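Side-chain contacts in phage-like element PBSX protein XkdH (Bacillus subtilis, PDB 3F3B), which is of unknown function but is encoded by the phage-like element PBSX and belongs to a clan of phage barrel proteins: residues Cys11-Glu16 against Val74-Ser79; Thr56-Gln61 against Ala112-Ser117; Ala80-Asn85 against His106-Val111; Asn85-Ile88 against His93-Ile96. All coordinates share one frame; numbering follows the deposited sequence.

Overall arrangement
All four contacts involve strands of one curled antiparallel sheet, with 80-85 a loop joining two of them. Interactions 1 and 3 are the closest pair, their centres about 6 Å apart: strand 66-77 lies beside strand 107-114, V74 N is 2.7 Å from V110 O, and W108 NE1 is 2.8 Å from L78 O, both probable hydrogen bonds. Interaction 4, centred about 9 Å from interaction 1, meets it where H15 ND1 comes within 2.6 Å of D86 OD1, and shares N85 with interaction 3. Interaction 2 is the outlier, about 19 Å from interaction 1 between centres and about 12 Å from interaction 4. A phosphate ion, probably from the crystallisation liquor, lies between K94 of interaction 4 and R114 of interaction 2.

Interaction 1: residues Cys11-Glu16 against Val74-Ser79; sequences CDIYHE and VHFPLS
C11 and I13 both meet the same corner of the F76 ring. From C11, SG lies 3.9 Å from F76 CE1, and from I13 the CD1 methyl also lies 3.9 Å from F76 CE1. The sulfur stays close to the ring plane: SG is 5.2 Å from the F76 centroid and 85° off the ring normal, an edge-on sulfur-aromatic contact. C11 reaches this position with SG tucked between its own backbone N and carbonyl carbon (chi1 67°). I13 instead reaches out with its CG1 branch, which runs to CD1 in an extended line (chi2 173°) and meets the ring advancing from the opposite direction. A third neighbour belongs to F76's own strand, where V74 CG1 sits 3.4 Å above one face of the ring, out toward its rim. Further packing on F76 comes from I82, W108 and V110, while V74 rests on C50 and F52, so strands 9-19 and 66-77 meet in the interior of the curled sheet. With a thiol sulfur and one methyl against a ring carbon, the join between the two strands rests on van der Waals and sulfur-aromatic contact, and consists of burial rather than polar pairing.

Interaction 2: residues Thr56-Gln61 against Ala112-Ser117; sequences TQQLIQ and AVRDES
R114 carries this contact, its guanidinium lying between I60 and E116 and its chain crossed by Q58. The CG2 methyl of I60 sits over one face of the guanidinium group, 4.3 Å from R114 CZ and displaced toward the rim. Q58 reaches the junction of the aliphatic chain and the guanidinium, its amide oxygen OE1 lying 3.6 Å from R114 CD and 4.0 Å from R114 NE. The two side chains cross at about a right angle, and the amide and guanidinium planes are turned 73° against each other. The other face of the guanidinium is backed by E116 CB, 3.9 Å above its plane. R114 gets there by leaving its backbone N in the anti direction (chi1 169°) and staying extended as far as NE.

One step out, the turn after the strand is fastened by S117, whose OG gives a 2.9 Å hydrogen bond to R114 O, in the carbonyl plane and on a lone pair, while S117 N adds a second bond of 3.1 Å to R114 O. Q58 OE1 has a weak hydrogen bond from H70 ND1, and R114 NH1 forms a long, weak ion pair with a bound phosphate. Strands 48-61 and 107-114 each pair with strand 66-77, and these side chains meet past it, consistent with an antiparallel sheet curling toward a barrel, as the phage-barrel clan suggests.

Interaction 3: residues Ala80-Asn85 against His106-Val111; sequences ADIRVN and HHWEVV
I82 and W108 mark the closest backbone approach, their CA atoms 7.4 Å apart, where the irregular segment 80-85 passes strand 107-114 without pairing to it. The segment is the connection from strand 66-77 to strand 87-90 in a curled, barrel-like antiparallel sheet, and it lays I82 against the side chains of the strand.

I82 uses two branches. Its CG1 lies against the pyrrole part of the indole, 3.9 Å from W108 CD1 and 4.0 Å from W108 CG, with the two side chains sliding past each other in opposite directions. Its CG2, anti to its own backbone N because chi1 is -53°, turns to the next residue on the same side of the strand and comes within 4.2 Å of V110 CG1. F76 and I13 also pack on I82, so this one side chain ties the connection to the buried centre of the sheet.

The polar end of the indole is held by L78, just before segment 80-85: W108 NE1 donates to L78 O, with A80 O also nearby, 3.2 Å from W108 NE1. K101 makes a cation-pi contact with the indole and hydrogen-bonds I82 O through NZ.

D81 and R83, whose CB atoms leave the backbone away from the strand, form a salt bridge across I82. R83 grips the carboxylate side-on with two nitrogens: NH2 reaches D81 OD2 at 3.0 Å, and NE meets the syn side of D81 OD1 at 2.8 Å, 27° out of the carboxylate plane.

Interaction 4: residues Asn85-Ile88 against His93-Ile96; sequences NDKI and HKYI. With PO4 (phosphate ion), chain C.
I88 and Y95 form the tight centre of this contact, a hydrogen-bonded antiparallel pair. I88 N donates to Y95 O at 2.8 Å with an N-H...O angle of 160°, and Y95 N returns a more bent bond of 2.9 Å to I88 O. Their side chains share a buried, apolar face of the sheet: CG1 of I88, placed between its backbone N and carbonyl carbon (chi1 72°), lies 3.4 Å from Y95 CB. The tyrosine ring then leads off toward F72, while I88 packs on I13. K87 and I96, the adjoining non-hydrogen-bonded pair, are packed as well on the opposite face: K87 CB rests 3.8 Å from I96 CD1, and I96 CA makes a CA-H...O contact of 3.3 Å to D86 O.

The lysine ends and the turn side are looser. The K87 chain bends at chi3, and its NZ, a like charge, lies 4.5 Å from K94 NZ; Y14 gives K87 a cation-pi partner. H93 and K94 are exposed, and K94 N donates almost straight (172°) to phosphate O2 at 3.1 Å. Strands 87-90 and 93-97 thus make a beta hairpin set into the curled antiparallel sheet, consistent with the phage-barrel clan.

Interaction 1: residues Cys11-Glu16 against Val74-Ser79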
loop_
_atom_site.group_PDB
_atom_site.type_symbol
_atom_site.label_atom_id
_atom_site.label_comp_id
_atom_site.label_asym_id
_atom_site.label_seq_id
_atom_site.Cartn_x
_atom_site.Cartn_y
_atom_site.Cartn_z
ATOM N N CYS A 11 5.666 -8.691 2.440
ATOM C CA CYS A 11 4.565 -7.836 2.852
ATOM C C CYS A 11 3.212 -8.471 2.546
ATOM O O CYS A 11 3.110 -9.416 1.758
ATOM C CB CYS A 11 4.651 -6.488 2.132
ATOM S SG CYS A 11 4.365 -6.605 0.348
ATOM N N ASP A 12 2.179 -7.955 3.200
ATOM C CA ASP A 12 0.820 -8.411 2.958
ATOM C C ASP A 12 0.188 -7.274 2.182
ATOM O O ASP A 12 0.469 -6.105 2.448
ATOM C CB ASP A 12 0.066 -8.626 4.265
ATOM C CG ASP A 12 0.581 -9.814 5.038
ATOM O OD1 ASP A 12 1.146 -10.737 4.403
ATOM O OD2 ASP A 12 0.404 -9.829 6.275
ATOM N N ILE A 13 -0.660 -7.611 1.223
ATOM C CA ILE A 13 -1.302 -6.607 0.403
ATOM C C ILE A 13 -2.824 -6.643 0.569
ATOM O O ILE A 13 -3.424 -7.712 0.636
ATOM C CB ILE A 13 -0.928 -6.827 -1.079
ATOM C CG1 ILE A 13 0.596 -6.896 -1.224
ATOM C CG2 ILE A 13 -1.449 -5.689 -1.924
ATOM C CD1 ILE A 13 1.085 -7.291 -2.621
ATOM N N TYR A 14 -3.429 -5.461 0.633
ATOM C CA TYR A 14 -4.875 -5.305 0.781
ATOM C C TYR A 14 -5.367 -4.408 -0.340
ATOM O O TYR A 14 -4.842 -3.308 -0.539
ATOM C CB TYR A 14 -5.231 -4.616 2.106
ATOM C CG TYR A 14 -4.772 -5.327 3.356
ATOM C CD1 TYR A 14 -5.698 -5.857 4.257
ATOM C CD2 TYR A 14 -3.414 -5.447 3.654
ATOM C CE1 TYR A 14 -5.280 -6.486 5.429
ATOM C CE2 TYR A 14 -2.984 -6.075 4.815
ATOM C CZ TYR A 14 -3.918 -6.594 5.701
ATOM O OH TYR A 14 -3.487 -7.232 6.845
ATOM N N HIS A 15 -6.393 -4.857 -1.052
ATOM C CA HIS A 15 -6.945 -4.072 -2.139
ATOM C C HIS A 15 -8.158 -3.263 -1.701
ATOM O O HIS A 15 -8.954 -3.716 -0.879
ATOM C CB HIS A 15 -7.355 -4.985 -3.287
ATOM C CG HIS A 15 -6.246 -5.837 -3.808
ATOM N ND1 HIS A 15 -4.973 -5.351 -4.022
ATOM C CD2 HIS A 15 -6.229 -7.127 -4.210
ATOM C CE1 HIS A 15 -4.222 -6.305 -4.537
ATOM N NE2 HIS A 15 -4.960 -7.394 -4.662
ATOM N N GLU A 16 -8.293 -2.059 -2.244
ATOM C CA GLU A 16 -9.447 -1.234 -1.934
ATOM C C GLU A 16 -10.636 -2.005 -2.505
ATOM O O GLU A 16 -10.529 -2.622 -3.565
ATOM C CB GLU A 16 -9.328 0.135 -2.615
ATOM C CG GLU A 16 -8.233 1.028 -2.041
ATOM C CD GLU A 16 -8.643 1.713 -0.739
ATOM O OE1 GLU A 16 -9.352 1.079 0.076
ATOM O OE2 GLU A 16 -8.246 2.882 -0.522
ATOM N N VAL A 74 8.757 0.026 -4.788
ATOM C CA VAL A 74 8.652 -1.408 -4.563
ATOM C C VAL A 74 8.711 -2.187 -5.867
ATOM O O VAL A 74 8.100 -1.788 -6.850
ATOM C CB VAL A 74 7.334 -1.787 -3.867
ATOM C CG1 VAL A 74 7.395 -3.244 -3.452
ATOM C CG2 VAL A 74 7.090 -0.890 -2.656
ATOM N N HIS A 75 9.449 -3.294 -5.866
ATOM C CA HIS A 75 9.569 -4.158 -7.037
ATOM C C HIS A 75 8.893 -5.475 -6.667
ATOM O O HIS A 75 9.287 -6.121 -5.697
ATOM C CB HIS A 75 11.036 -4.404 -7.371
ATOM C CG HIS A 75 11.817 -3.152 -7.608
ATOM N ND1 HIS A 75 11.961 -2.175 -6.648
ATOM C CD2 HIS A 75 12.501 -2.718 -8.694
ATOM C CE1 HIS A 75 12.704 -1.193 -7.131
ATOM N NE2 HIS A 75 13.044 -1.499 -8.370
ATOM N N PHE A 76 7.878 -5.853 -7.442
ATOM C CA PHE A 76 7.094 -7.063 -7.211
ATOM C C PHE A 76 7.190 -8.026 -8.376
ATOM O O PHE A 76 7.458 -7.622 -9.512
ATOM C CB PHE A 76 5.612 -6.729 -7.088
ATOM C CG PHE A 76 5.228 -5.996 -5.842
ATOM C CD1 PHE A 76 5.141 -6.662 -4.630
ATOM C CD2 PHE A 76 4.828 -4.661 -5.907
ATOM C CE1 PHE A 76 4.652 -6.019 -3.511
ATOM C CE2 PHE A 76 4.335 -4.009 -4.786
ATOM C CZ PHE A 76 4.246 -4.691 -3.588
ATOM N N PRO A 77 6.932 -9.318 -8.117
ATOM C CA PRO A 77 6.985 -10.319 -9.184
ATOM C C PRO A 77 5.821 -9.975 -10.099
ATOM O O PRO A 77 4.806 -9.462 -9.637
ATOM C CB PRO A 77 6.742 -11.634 -8.449
ATOM C CG PRO A 77 7.150 -11.347 -7.036
ATOM C CD PRO A 77 6.630 -9.950 -6.823
ATOM N N LEU A 78 5.961 -10.263 -11.383
ATOM C CA LEU A 78 4.912 -9.964 -12.349
ATOM C C LEU A 78 3.619 -10.737 -12.053
ATOM O O LEU A 78 2.519 -10.257 -12.332
ATOM C CB LEU A 78 5.406 -10.284 -13.764
ATOM C CG LEU A 78 4.859 -9.381 -14.869
ATOM C CD1 LEU A 78 5.292 -7.946 -14.606
ATOM C CD2 LEU A 78 5.383 -9.845 -16.213
ATOM N N SER A 79 3.757 -11.927 -11.480
ATOM C CA SER A 79 2.606 -12.759 -11.148
ATOM C C SER A 79 1.756 -12.161 -10.030
ATOM O O SER A 79 0.615 -12.578 -9.817
ATOM C CB SER A 79 3.072 -14.155 -10.732
ATOM O OG SER A 79 3.891 -14.077 -9.575
#

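Interaction 2: residues Thr56-Gln61 against Ala112-Ser117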
loop_
_atom_site.group_PDB
_atom_site.type_symbol
_atom_site.label_atom_id
_atom_site.label_comp_id
_atom_site.label_asym_id
_atom_site.label_seq_id
_atom_site.Cartn_x
_atom_site.Cartn_y
_atom_site.Cartn_z
ATOM N N THR A 56 13.502 6.334 1.046
ATOM C CA THR A 56 13.517 7.650 1.659
ATOM C C THR A 56 13.142 7.499 3.126
ATOM O O THR A 56 12.242 6.736 3.464
ATOM C CB THR A 56 12.495 8.585 0.948
ATOM O OG1 THR A 56 12.974 8.896 -0.366
ATOM C CG2 THR A 56 12.276 9.872 1.731
ATOM N N GLN A 57 13.837 8.220 3.996
ATOM C CA GLN A 57 13.558 8.162 5.423
ATOM C C GLN A 57 13.090 9.535 5.860
ATOM O O GLN A 57 13.217 10.498 5.107
ATOM C CB GLN A 57 14.823 7.771 6.192
ATOM C CG GLN A 57 15.302 6.357 5.911
ATOM C CD GLN A 57 16.678 6.065 6.495
ATOM O OE1 GLN A 57 17.704 6.501 5.958
ATOM N NE2 GLN A 57 16.704 5.330 7.604
ATOM N N GLN A 58 12.535 9.627 7.063
ATOM C CA GLN A 58 12.069 10.908 7.576
ATOM C C GLN A 58 12.046 10.876 9.097
ATOM O O GLN A 58 11.842 9.825 9.703
ATOM C CB GLN A 58 10.675 11.235 7.028
ATOM C CG GLN A 58 9.511 10.810 7.909
ATOM C CD GLN A 58 8.163 11.073 7.249
ATOM O OE1 GLN A 58 7.737 10.331 6.361
ATOM N NE2 GLN A 58 7.494 12.139 7.674
ATOM N N LEU A 59 12.280 12.025 9.717
ATOM C CA LEU A 59 12.281 12.097 11.170
ATOM C C LEU A 59 10.849 12.392 11.583
ATOM O O LEU A 59 10.275 13.391 11.153
ATOM C CB LEU A 59 13.214 13.212 11.644
ATOM C CG LEU A 59 13.625 13.179 13.117
ATOM C CD1 LEU A 59 14.469 11.944 13.378
ATOM C CD2 LEU A 59 14.411 14.434 13.464
ATOM N N ILE A 60 10.268 11.521 12.403
ATOM C CA ILE A 60 8.888 11.715 12.830
ATOM C C ILE A 60 8.763 12.090 14.299
ATOM O O ILE A 60 7.658 12.296 14.797
ATOM C CB ILE A 60 8.034 10.451 12.561
ATOM C CG1 ILE A 60 8.394 9.341 13.553
ATOM C CG2 ILE A 60 8.262 9.967 11.131
ATOM C CD1 ILE A 60 7.546 8.082 13.403
ATOM N N GLN A 61 9.890 12.179 14.993
ATOM C CA GLN A 61 9.877 12.544 16.404
ATOM C C GLN A 61 11.259 13.012 16.846
ATOM O O GLN A 61 12.271 12.629 16.252
ATOM C CB GLN A 61 9.450 11.346 17.259
ATOM C CG GLN A 61 9.350 11.654 18.752
ATOM C CD GLN A 61 9.186 10.407 19.603
ATOM O OE1 GLN A 61 8.280 9.596 19.381
ATOM N NE2 GLN A 61 10.060 10.252 20.592
ATOM N N ALA A 112 5.572 3.198 -2.934
ATOM C CA ALA A 112 4.782 2.978 -1.729
ATOM C C ALA A 112 5.058 4.179 -0.812
ATOM O O ALA A 112 6.191 4.654 -0.743
ATOM C CB ALA A 112 5.207 1.683 -1.056
ATOM N N VAL A 113 4.034 4.683 -0.127
ATOM C CA VAL A 113 4.230 5.826 0.753
ATOM C C VAL A 113 3.643 5.576 2.142
ATOM O O VAL A 113 2.540 5.045 2.278
ATOM C CB VAL A 113 3.602 7.131 0.146
ATOM C CG1 VAL A 113 3.847 8.321 1.072
ATOM C CG2 VAL A 113 4.220 7.431 -1.211
ATOM N N ARG A 114 4.406 5.962 3.165
ATOM C CA ARG A 114 4.015 5.821 4.567
ATOM C C ARG A 114 2.558 6.231 4.748
ATOM O O ARG A 114 2.187 7.375 4.505
ATOM C CB ARG A 114 4.938 6.686 5.433
ATOM C CG ARG A 114 4.535 6.865 6.887
ATOM C CD ARG A 114 5.526 7.813 7.589
ATOM N NE ARG A 114 4.920 8.580 8.678
ATOM C CZ ARG A 114 4.593 8.074 9.864
ATOM N NH1 ARG A 114 4.816 6.790 10.127
ATOM N NH2 ARG A 114 4.033 8.850 10.787
ATOM N N ASP A 115 1.738 5.281 5.179
ATOM C CA ASP A 115 0.314 5.515 5.367
ATOM C C ASP A 115 -0.025 6.785 6.137
ATOM O O ASP A 115 -0.713 7.664 5.615
ATOM C CB ASP A 115 -0.327 4.317 6.071
ATOM C CG ASP A 115 -1.811 4.191 5.773
ATOM O OD1 ASP A 115 -2.416 5.185 5.319
ATOM O OD2 ASP A 115 -2.376 3.097 5.995
ATOM N N GLU A 116 0.456 6.891 7.372
ATOM C CA GLU A 116 0.150 8.056 8.200
ATOM C C GLU A 116 0.742 9.401 7.799
ATOM O O GLU A 116 0.667 10.359 8.569
ATOM C CB GLU A 116 0.491 7.772 9.666
ATOM C CG GLU A 116 -0.535 6.877 10.353
ATOM C CD GLU A 116 -0.332 6.785 11.849
ATOM O OE1 GLU A 116 0.745 6.314 12.279
ATOM O OE2 GLU A 116 -1.251 7.184 12.594
ATOM N N SER A 117 1.325 9.485 6.607
ATOM C CA SER A 117 1.886 10.749 6.141
ATOM C C SER A 117 0.974 11.283 5.044
ATOM O O SER A 117 1.233 12.336 4.461
ATOM C CB SER A 117 3.309 10.564 5.593
ATOM O OG SER A 117 3.297 10.012 4.289
#

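Interaction 3: residues Ala80-Asn85 against His106-Val111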
loop_
_atom_site.group_PDB
_atom_site.type_symbol
_atom_site.label_atom_id
_atom_site.label_comp_id
_atom_site.label_asym_id
_atom_site.label_seq_id
_atom_site.Cartn_x
_atom_site.Cartn_y
_atom_site.Cartn_z
ATOM N N ALA A 80 2.310 -11.194 -9.311
ATOM C CA ALA A 80 1.587 -10.555 -8.216
ATOM C C ALA A 80 0.479 -9.604 -8.697
ATOM O O ALA A 80 0.623 -8.940 -9.719
ATOM C CB ALA A 80 2.569 -9.801 -7.326
ATOM N N ASP A 81 -0.620 -9.551 -7.944
ATOM C CA ASP A 81 -1.768 -8.684 -8.250
ATOM C C ASP A 81 -1.520 -7.344 -7.557
ATOM O O ASP A 81 -1.789 -7.194 -6.364
ATOM C CB ASP A 81 -3.056 -9.312 -7.704
ATOM C CG ASP A 81 -4.320 -8.568 -8.135
ATOM O OD1 ASP A 81 -4.329 -7.318 -8.174
ATOM O OD2 ASP A 81 -5.331 -9.245 -8.419
ATOM N N ILE A 82 -1.005 -6.377 -8.306
ATOM C CA ILE A 82 -0.697 -5.058 -7.760
ATOM C C ILE A 82 -1.675 -4.015 -8.278
ATOM O O ILE A 82 -1.894 -3.907 -9.483
ATOM C CB ILE A 82 0.731 -4.620 -8.151
ATOM C CG1 ILE A 82 1.747 -5.703 -7.750
ATOM C CG2 ILE A 82 1.053 -3.282 -7.517
ATOM C CD1 ILE A 82 1.768 -6.046 -6.277
ATOM N N ARG A 83 -2.256 -3.249 -7.362
ATOM C CA ARG A 83 -3.219 -2.211 -7.719
ATOM C C ARG A 83 -2.887 -0.934 -6.961
ATOM O O ARG A 83 -2.433 -0.987 -5.829
ATOM C CB ARG A 83 -4.636 -2.650 -7.347
ATOM C CG ARG A 83 -5.036 -3.995 -7.899
ATOM C CD ARG A 83 -6.382 -4.428 -7.340
ATOM N NE ARG A 83 -6.616 -5.847 -7.576
ATOM C CZ ARG A 83 -7.679 -6.515 -7.143
ATOM N NH1 ARG A 83 -8.620 -5.893 -6.447
ATOM N NH2 ARG A 83 -7.790 -7.816 -7.391
ATOM N N VAL A 84 -3.107 0.220 -7.576
ATOM C CA VAL A 84 -2.811 1.455 -6.872
ATOM C C VAL A 84 -3.828 1.619 -5.743
ATOM O O VAL A 84 -4.965 1.144 -5.832
ATOM C CB VAL A 84 -2.825 2.676 -7.824
ATOM C CG1 VAL A 84 -2.784 3.963 -7.031
ATOM C CG2 VAL A 84 -1.609 2.614 -8.742
ATOM N N ASN A 85 -3.387 2.272 -4.674
ATOM C CA ASN A 85 -4.195 2.494 -3.489
ATOM C C ASN A 85 -4.217 1.214 -2.673
ATOM O O ASN A 85 -4.977 1.088 -1.712
ATOM C CB ASN A 85 -5.608 2.940 -3.860
ATOM C CG ASN A 85 -5.625 4.308 -4.500
ATOM O OD1 ASN A 85 -5.107 5.273 -3.943
ATOM N ND2 ASN A 85 -6.219 4.401 -5.685
ATOM N N HIS A 106 10.785 -7.227 -16.003
ATOM C CA HIS A 106 9.837 -8.294 -15.692
ATOM C C HIS A 106 9.238 -8.179 -14.287
ATOM O O HIS A 106 8.796 -9.171 -13.706
ATOM C CB HIS A 106 10.537 -9.651 -15.854
ATOM C CG HIS A 106 9.600 -10.816 -15.946
ATOM N ND1 HIS A 106 8.671 -10.948 -16.957
ATOM C CD2 HIS A 106 9.480 -11.926 -15.179
ATOM C CE1 HIS A 106 8.024 -12.091 -16.812
ATOM N NE2 HIS A 106 8.496 -12.704 -15.742
ATOM N N HIS A 107 9.209 -6.967 -13.750
ATOM C CA HIS A 107 8.666 -6.746 -12.416
ATOM C C HIS A 107 7.656 -5.609 -12.410
ATOM O O HIS A 107 7.675 -4.751 -13.299
ATOM C CB HIS A 107 9.788 -6.368 -11.447
ATOM C CG HIS A 107 10.858 -7.402 -11.315
ATOM N ND1 HIS A 107 12.166 -7.081 -11.029
ATOM C CD2 HIS A 107 10.812 -8.752 -11.409
ATOM C CE1 HIS A 107 12.882 -8.190 -10.954
ATOM N NE2 HIS A 107 12.084 -9.217 -11.180
ATOM N N TRP A 108 6.765 -5.605 -11.419
ATOM C CA TRP A 108 5.834 -4.494 -11.293
ATOM C C TRP A 108 6.614 -3.509 -10.443
ATOM O O TRP A 108 7.176 -3.883 -9.412
ATOM C CB TRP A 108 4.551 -4.873 -10.535
ATOM C CG TRP A 108 3.590 -5.727 -11.307
ATOM C CD1 TRP A 108 3.291 -7.035 -11.074
ATOM C CD2 TRP A 108 2.827 -5.339 -12.456
ATOM N NE1 TRP A 108 2.391 -7.492 -12.007
ATOM C CE2 TRP A 108 2.088 -6.473 -12.869
ATOM C CE3 TRP A 108 2.697 -4.144 -13.180
ATOM C CZ2 TRP A 108 1.226 -6.450 -13.977
ATOM C CZ3 TRP A 108 1.831 -4.122 -14.293
ATOM C CH2 TRP A 108 1.112 -5.271 -14.675
ATOM N N GLU A 109 6.686 -2.263 -10.877
ATOM C CA GLU A 109 7.379 -1.250 -10.093
ATOM C C GLU A 109 6.337 -0.230 -9.684
ATOM O O GLU A 109 5.538 0.207 -10.506
ATOM C CB GLU A 109 8.475 -0.569 -10.913
ATOM C CG GLU A 109 9.764 -1.353 -11.001
ATOM C CD GLU A 109 10.842 -0.593 -11.749
ATOM O OE1 GLU A 109 10.728 0.649 -11.854
ATOM O OE2 GLU A 109 11.803 -1.235 -12.215
ATOM N N VAL A 110 6.345 0.157 -8.419
ATOM C CA VAL A 110 5.366 1.115 -7.944
ATOM C C VAL A 110 5.857 1.735 -6.654
ATOM O O VAL A 110 6.496 1.064 -5.852
ATOM C CB VAL A 110 4.012 0.418 -7.694
ATOM C CG1 VAL A 110 4.166 -0.644 -6.599
ATOM C CG2 VAL A 110 2.947 1.449 -7.327
ATOM N N VAL A 111 5.556 3.015 -6.459
ATOM C CA VAL A 111 5.964 3.733 -5.262
ATOM C C VAL A 111 5.005 3.485 -4.103
ATOM O O VAL A 111 3.778 3.536 -4.263
ATOM C CB VAL A 111 6.035 5.265 -5.529
ATOM C CG1 VAL A 111 6.266 6.016 -4.226
ATOM C CG2 VAL A 111 7.171 5.575 -6.525
#

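Interaction 4: residues Asn85-Ile88 against His93-Ile96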
loop_
_atom_site.group_PDB
_atom_site.type_symbol
_atom_site.label_atom_id
_atom_site.label_comp_id
_atom_site.label_asym_id
_atom_site.label_seq_id
_atom_site.Cartn_x
_atom_site.Cartn_y
_atom_site.Cartn_z
ATOM N N ASN A 85 -3.387 2.272 -4.674
ATOM C CA ASN A 85 -4.195 2.494 -3.489
ATOM C C ASN A 85 -4.217 1.214 -2.673
ATOM O O ASN A 85 -4.977 1.088 -1.712
ATOM C CB ASN A 85 -5.608 2.940 -3.860
ATOM C CG ASN A 85 -5.625 4.308 -4.500
ATOM O OD1 ASN A 85 -5.107 5.273 -3.943
ATOM N ND2 ASN A 85 -6.219 4.401 -5.685
ATOM N N ASP A 86 -3.382 0.258 -3.066
ATOM C CA ASP A 86 -3.269 -0.985 -2.321
ATOM C C ASP A 86 -2.619 -0.612 -1.007
ATOM O O ASP A 86 -1.839 0.345 -0.955
ATOM C CB ASP A 86 -2.312 -1.966 -2.999
ATOM C CG ASP A 86 -2.999 -2.898 -3.943
ATOM O OD1 ASP A 86 -4.249 -2.851 -4.022
ATOM O OD2 ASP A 86 -2.276 -3.677 -4.604
ATOM N N LYS A 87 -2.928 -1.354 0.049
ATOM C CA LYS A 87 -2.285 -1.114 1.334
ATOM C C LYS A 87 -1.350 -2.297 1.543
ATOM O O LYS A 87 -1.780 -3.449 1.471
ATOM C CB LYS A 87 -3.295 -1.070 2.482
ATOM C CG LYS A 87 -2.629 -1.022 3.866
ATOM C CD LYS A 87 -3.626 -0.795 5.000
ATOM C CE LYS A 87 -4.590 -1.962 5.158
ATOM N NZ LYS A 87 -5.544 -1.725 6.268
ATOM N N ILE A 88 -0.071 -2.029 1.765
ATOM C CA ILE A 88 0.851 -3.123 2.002
ATOM C C ILE A 88 1.390 -2.990 3.417
ATOM O O ILE A 88 1.636 -1.882 3.902
ATOM C CB ILE A 88 2.035 -3.142 0.998
ATOM C CG1 ILE A 88 2.998 -1.989 1.292
ATOM C CG2 ILE A 88 1.507 -3.072 -0.433
ATOM C CD1 ILE A 88 4.306 -2.072 0.523
ATOM N N HIS A 93 4.245 -1.994 9.486
ATOM C CA HIS A 93 3.893 -0.635 9.103
ATOM C C HIS A 93 3.051 -0.635 7.841
ATOM O O HIS A 93 3.196 -1.508 6.981
ATOM C CB HIS A 93 5.138 0.231 8.908
ATOM C CG HIS A 93 5.825 0.589 10.189
ATOM N ND1 HIS A 93 6.810 -0.195 10.751
ATOM C CD2 HIS A 93 5.656 1.640 11.025
ATOM C CE1 HIS A 93 7.220 0.359 11.879
ATOM N NE2 HIS A 93 6.537 1.474 12.067
ATOM N N LYS A 94 2.163 0.349 7.752
ATOM C CA LYS A 94 1.266 0.504 6.618
ATOM C C LYS A 94 1.841 1.405 5.521
ATOM O O LYS A 94 2.458 2.435 5.797
ATOM C CB LYS A 94 -0.068 1.071 7.104
ATOM C CG LYS A 94 -0.784 0.158 8.098
ATOM C CD LYS A 94 -2.081 0.765 8.609
ATOM C CE LYS A 94 -2.836 -0.234 9.481
ATOM N NZ LYS A 94 -4.137 0.299 9.989
ATOM N N TYR A 95 1.632 1.004 4.274
ATOM C CA TYR A 95 2.098 1.771 3.124
ATOM C C TYR A 95 1.002 1.725 2.071
ATOM O O TYR A 95 0.269 0.735 1.966
ATOM C CB TYR A 95 3.381 1.162 2.550
ATOM C CG TYR A 95 4.544 1.218 3.500
ATOM C CD1 TYR A 95 5.308 2.376 3.625
ATOM C CD2 TYR A 95 4.842 0.140 4.329
ATOM C CE1 TYR A 95 6.335 2.464 4.557
ATOM C CE2 TYR A 95 5.870 0.217 5.270
ATOM C CZ TYR A 95 6.610 1.383 5.380
ATOM O OH TYR A 95 7.608 1.478 6.326
ATOM N N ILE A 96 0.873 2.804 1.310
ATOM C CA ILE A 96 -0.122 2.852 0.254
ATOM C C ILE A 96 0.605 3.031 -1.064
ATOM O O ILE A 96 1.540 3.821 -1.145
ATOM C CB ILE A 96 -1.093 4.035 0.430
ATOM C CG1 ILE A 96 -1.723 3.986 1.822
ATOM C CG2 ILE A 96 -2.189 3.970 -0.639
ATOM C CD1 ILE A 96 -2.392 2.653 2.136
HETATM P P PO4 C . 1.887 3.607 9.932
HETATM O O1 PO4 C . 0.470 3.983 9.691
HETATM O O2 PO4 C . 1.969 2.158 10.247
HETATM O O3 PO4 C . 2.690 3.896 8.714
HETATM O O4 PO4 C . 2.420 4.394 11.076
#